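Local coordinates for protein MtVAO615 (Myceliophthora thermophila, PDB 6F72) that carries a bicovalently bound FAD and probably acts as a flavoprotein oxidase whose reduced form reacts rapidly with oxygen, its substrate still unidentified, at residues G230-G235 against G245-N250. Residues are numbered along the deposited sequence; the frame is centred on the assembly and turned at random.
With FAD (flavin-adenine dinucleotide), chain E.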
loop_
_atom_site.group_PDB
_atom_site.type_symbol
_atom_site.label_atom_id
_atom_site.label_comp_id
_atom_site.label_asym_id
_atom_site.label_seq_id
_atom_site.Cartn_x
_atom_site.Cartn_y
_atom_site.Cartn_z
ATOM N N GLY A 230 -0.276 3.254 -5.943
ATOM C CA GLY A 230 -1.186 3.523 -4.829
ATOM C C GLY A 230 -0.483 3.900 -3.548
ATOM O O GLY A 230 -1.086 4.549 -2.692
ATOM N N TYR A 231 0.781 3.490 -3.420
ATOM C CA TYR A 231 1.631 3.839 -2.284
ATOM C C TYR A 231 1.775 5.373 -2.062
ATOM O O TYR A 231 1.310 5.904 -1.040
ATOM C CB TYR A 231 3.008 3.160 -2.399
ATOM C CG TYR A 231 3.961 3.605 -1.315
ATOM C CD1 TYR A 231 3.901 3.042 -0.027
ATOM C CD2 TYR A 231 4.890 4.645 -1.553
ATOM C CE1 TYR A 231 4.761 3.476 0.980
ATOM C CE2 TYR A 231 5.753 5.073 -0.565
ATOM C CZ TYR A 231 5.677 4.513 0.700
ATOM O OH TYR A 231 6.533 4.958 1.674
ATOM N N THR A 232 2.379 6.075 -3.023
ATOM C CA THR A 232 2.560 7.518 -2.888
ATOM C C THR A 232 1.218 8.222 -3.065
ATOM O O THR A 232 0.913 9.147 -2.333
ATOM C CB THR A 232 3.649 8.099 -3.835
ATOM O OG1 THR A 232 4.932 7.562 -3.493
ATOM C CG2 THR A 232 3.740 9.576 -3.663
ATOM N N GLN A 233 0.414 7.767 -4.020
ATOM C CA GLN A 233 -0.876 8.406 -4.299
ATOM C C GLN A 233 -1.846 8.381 -3.112
ATOM O O GLN A 233 -2.643 9.308 -2.941
ATOM C CB GLN A 233 -1.517 7.781 -5.539
ATOM C CG GLN A 233 -0.835 8.224 -6.842
ATOM C CD GLN A 233 -1.334 7.497 -8.072
ATOM O OE1 GLN A 233 -2.518 7.579 -8.411
ATOM N NE2 GLN A 233 -0.417 6.827 -8.790
ATOM N N GLY A 234 -1.764 7.332 -2.295
ATOM C CA GLY A 234 -2.608 7.217 -1.109
ATOM C C GLY A 234 -1.996 7.716 0.195
ATOM O O GLY A 234 -2.597 7.548 1.273
ATOM N N GLY A 235 -0.807 8.303 0.125
ATOM C CA GLY A 235 -0.111 8.735 1.332
ATOM C C GLY A 235 1.305 8.221 1.327
ATOM O O GLY A 235 2.204 8.881 0.773
ATOM N N GLY A 245 9.060 13.185 5.995
ATOM C CA GLY A 245 7.623 13.231 5.736
ATOM C C GLY A 245 7.130 11.976 5.045
ATOM O O GLY A 245 7.900 11.036 4.805
ATOM N N VAL A 246 5.838 11.960 4.716
ATOM C CA VAL A 246 5.245 10.826 3.991
ATOM C C VAL A 246 5.657 10.894 2.531
ATOM O O VAL A 246 6.101 11.929 2.080
ATOM C CB VAL A 246 3.694 10.746 4.134
ATOM C CG1 VAL A 246 3.301 10.684 5.590
ATOM C CG2 VAL A 246 3.005 11.903 3.430
ATOM N N ALA A 247 5.510 9.785 1.810
ATOM C CA ALA A 247 5.807 9.705 0.374
ATOM C C ALA A 247 5.242 10.892 -0.425
ATOM O O ALA A 247 5.988 11.559 -1.152
ATOM C CB ALA A 247 5.299 8.376 -0.178
ATOM N N ALA A 248 3.949 11.181 -0.240
ATOM C CA ALA A 248 3.241 12.219 -0.975
ATOM C C ALA A 248 3.801 13.660 -0.773
ATOM O O ALA A 248 3.661 14.507 -1.668
ATOM C CB ALA A 248 1.765 12.153 -0.664
ATOM N N ASP A 249 4.437 13.893 0.387
ATOM C CA ASP A 249 5.134 15.137 0.736
ATOM C C ASP A 249 6.330 15.380 -0.164
ATOM O O ASP A 249 6.719 16.538 -0.399
ATOM C CB ASP A 249 5.659 15.077 2.169
ATOM C CG ASP A 249 4.575 15.198 3.197
ATOM O OD1 ASP A 249 3.449 15.646 2.873
ATOM O OD2 ASP A 249 4.870 14.853 4.358
ATOM N N ASN A 250 6.912 14.278 -0.642
ATOM C CA ASN A 250 8.128 14.311 -1.433
ATOM C C ASN A 250 7.882 14.345 -2.931
ATOM O O ASN A 250 8.840 14.336 -3.697
ATOM C CB ASN A 250 9.032 13.144 -1.057
ATOM C CG ASN A 250 9.669 13.338 0.293
ATOM O OD1 ASN A 250 10.748 13.895 0.386
ATOM N ND2 ASN A 250 8.978 12.907 1.362
HETATM P PA FAD E . -1.700 -1.716 -6.904
HETATM O O1A FAD E . -2.696 -2.676 -6.304
HETATM O O2A FAD E . -1.175 -2.067 -8.268
HETATM O O5B FAD E . -2.368 -0.255 -6.931
HETATM C C5B FAD E . -3.116 0.256 -5.827
HETATM C C4B FAD E . -4.121 1.311 -6.275
HETATM O O4B FAD E . -3.440 2.363 -6.962
HETATM C C3B FAD E . -5.184 0.803 -7.231
HETATM O O3B FAD E . -6.392 1.509 -6.920
HETATM C C2B FAD E . -4.696 1.218 -8.609
HETATM O O2B FAD E . -5.781 1.452 -9.511
HETATM C C1B FAD E . -3.932 2.496 -8.306
HETATM N N9A FAD E . -2.764 2.743 -9.186
HETATM C C8A FAD E . -1.563 2.134 -9.089
HETATM N N7A FAD E . -0.703 2.620 -10.018
HETATM C C5A FAD E . -1.358 3.563 -10.715
HETATM C C6A FAD E . -1.031 4.468 -11.840
HETATM N N6A FAD E . 0.200 4.425 -12.397
HETATM N N1A FAD E . -1.994 5.306 -12.286
HETATM C C2A FAD E . -3.228 5.347 -11.738
HETATM N N3A FAD E . -3.592 4.551 -10.701
HETATM C C4A FAD E . -2.716 3.655 -10.160
HETATM N N1 FAD E . 1.966 0.957 2.628
HETATM C C2 FAD E . 2.657 1.811 3.426
HETATM O O2 FAD E . 2.270 2.999 3.523
HETATM N N3 FAD E . 3.748 1.413 4.117
HETATM C C4 FAD E . 4.231 0.161 4.088
HETATM O O4 FAD E . 5.243 -0.163 4.749
HETATM C C4X FAD E . 3.535 -0.825 3.231
HETATM N N5 FAD E . 3.961 -2.102 3.131
HETATM C C5X FAD E . 3.315 -3.011 2.344
HETATM C C6 FAD E . 3.780 -4.340 2.252
HETATM C C7 FAD E . 3.092 -5.257 1.425
HETATM C C7M FAD E . 3.604 -6.684 1.346
HETATM C C8 FAD E . 1.883 -4.817 0.639
HETATM C C8M FAD E . 1.134 -5.697 -0.351
HETATM C C9 FAD E . 1.444 -3.500 0.744
HETATM C C9A FAD E . 2.106 -2.580 1.563
HETATM N N10 FAD E . 1.658 -1.240 1.643
HETATM C C10 FAD E . 2.344 -0.339 2.486
HETATM C "C1'" FAD E . 0.453 -0.829 0.926
HETATM C "C2'" FAD E . 0.595 0.011 -0.308
HETATM O "O2'" FAD E . 0.940 1.331 0.105
HETATM C "C3'" FAD E . -0.780 -0.007 -0.964
HETATM O "O3'" FAD E . -1.282 -1.356 -1.074
HETATM C "C4'" FAD E . -0.748 0.651 -2.335
HETATM O "O4'" FAD E . -2.084 0.828 -2.808
HETATM C "C5'" FAD E . 0.112 -0.140 -3.323
HETATM O "O5'" FAD E . 0.054 0.426 -4.624
HETATM P P FAD E . 0.617 -0.411 -5.874
HETATM O O1P FAD E . 1.978 -0.941 -5.526
HETATM O O2P FAD E . 0.389 0.470 -7.081
HETATM O O3P FAD E . -0.426 -1.643 -5.930
#
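Y231 and T232, at the end of helix 227-233, close around the methyl of A247, while G230 serves the FAD: its N-H gives a hydrogen bond to the phosphate oxygen O2P (3.1 Å). Glycine suits that place because a CB would run into FAD O4'. With CG anti to the backbone N (chi1 174°), the Y231 ring lies between FAD and A247. Its CE2 packs obliquely against A247 CB at 3.4 Å, and its CD1-CE1 edge points at the flavin, FAD N1 lying in the ring plane and CE1 3.6 Å from FAD O2; OH is hydrogen-bonded to the carbonyl of H237. An alanine in place of Y231 would probably open a gap between A247 and the flavin and leave the H237 carbonyl without its phenol partner. T232 turns OG1 beside its backbone N, where I227 O, five residues earlier, accepts its bond, and OG1 also lies 3.4 Å from A247 CB; CG2 rests on the backbone of A248. G235 takes a positive phi (130°) that suits glycine, and its carbonyl accepts A248 N at 3.1 Å, nearly in line with C=O. A247 CB also lies 3.3 Å from G235 O, a place that suits a single methyl. V246 N bonds to D249 OD2 and N250 ND2 to V246 O, across the turn. The contact joins the end of helix 227-233 to the 3-10 segment 247-249 within the PCMH-type FAD-binding domain: one buried backbone bond sets the spacing, alanine methyls pack beside it, and Y231 extends the contact to the flavin.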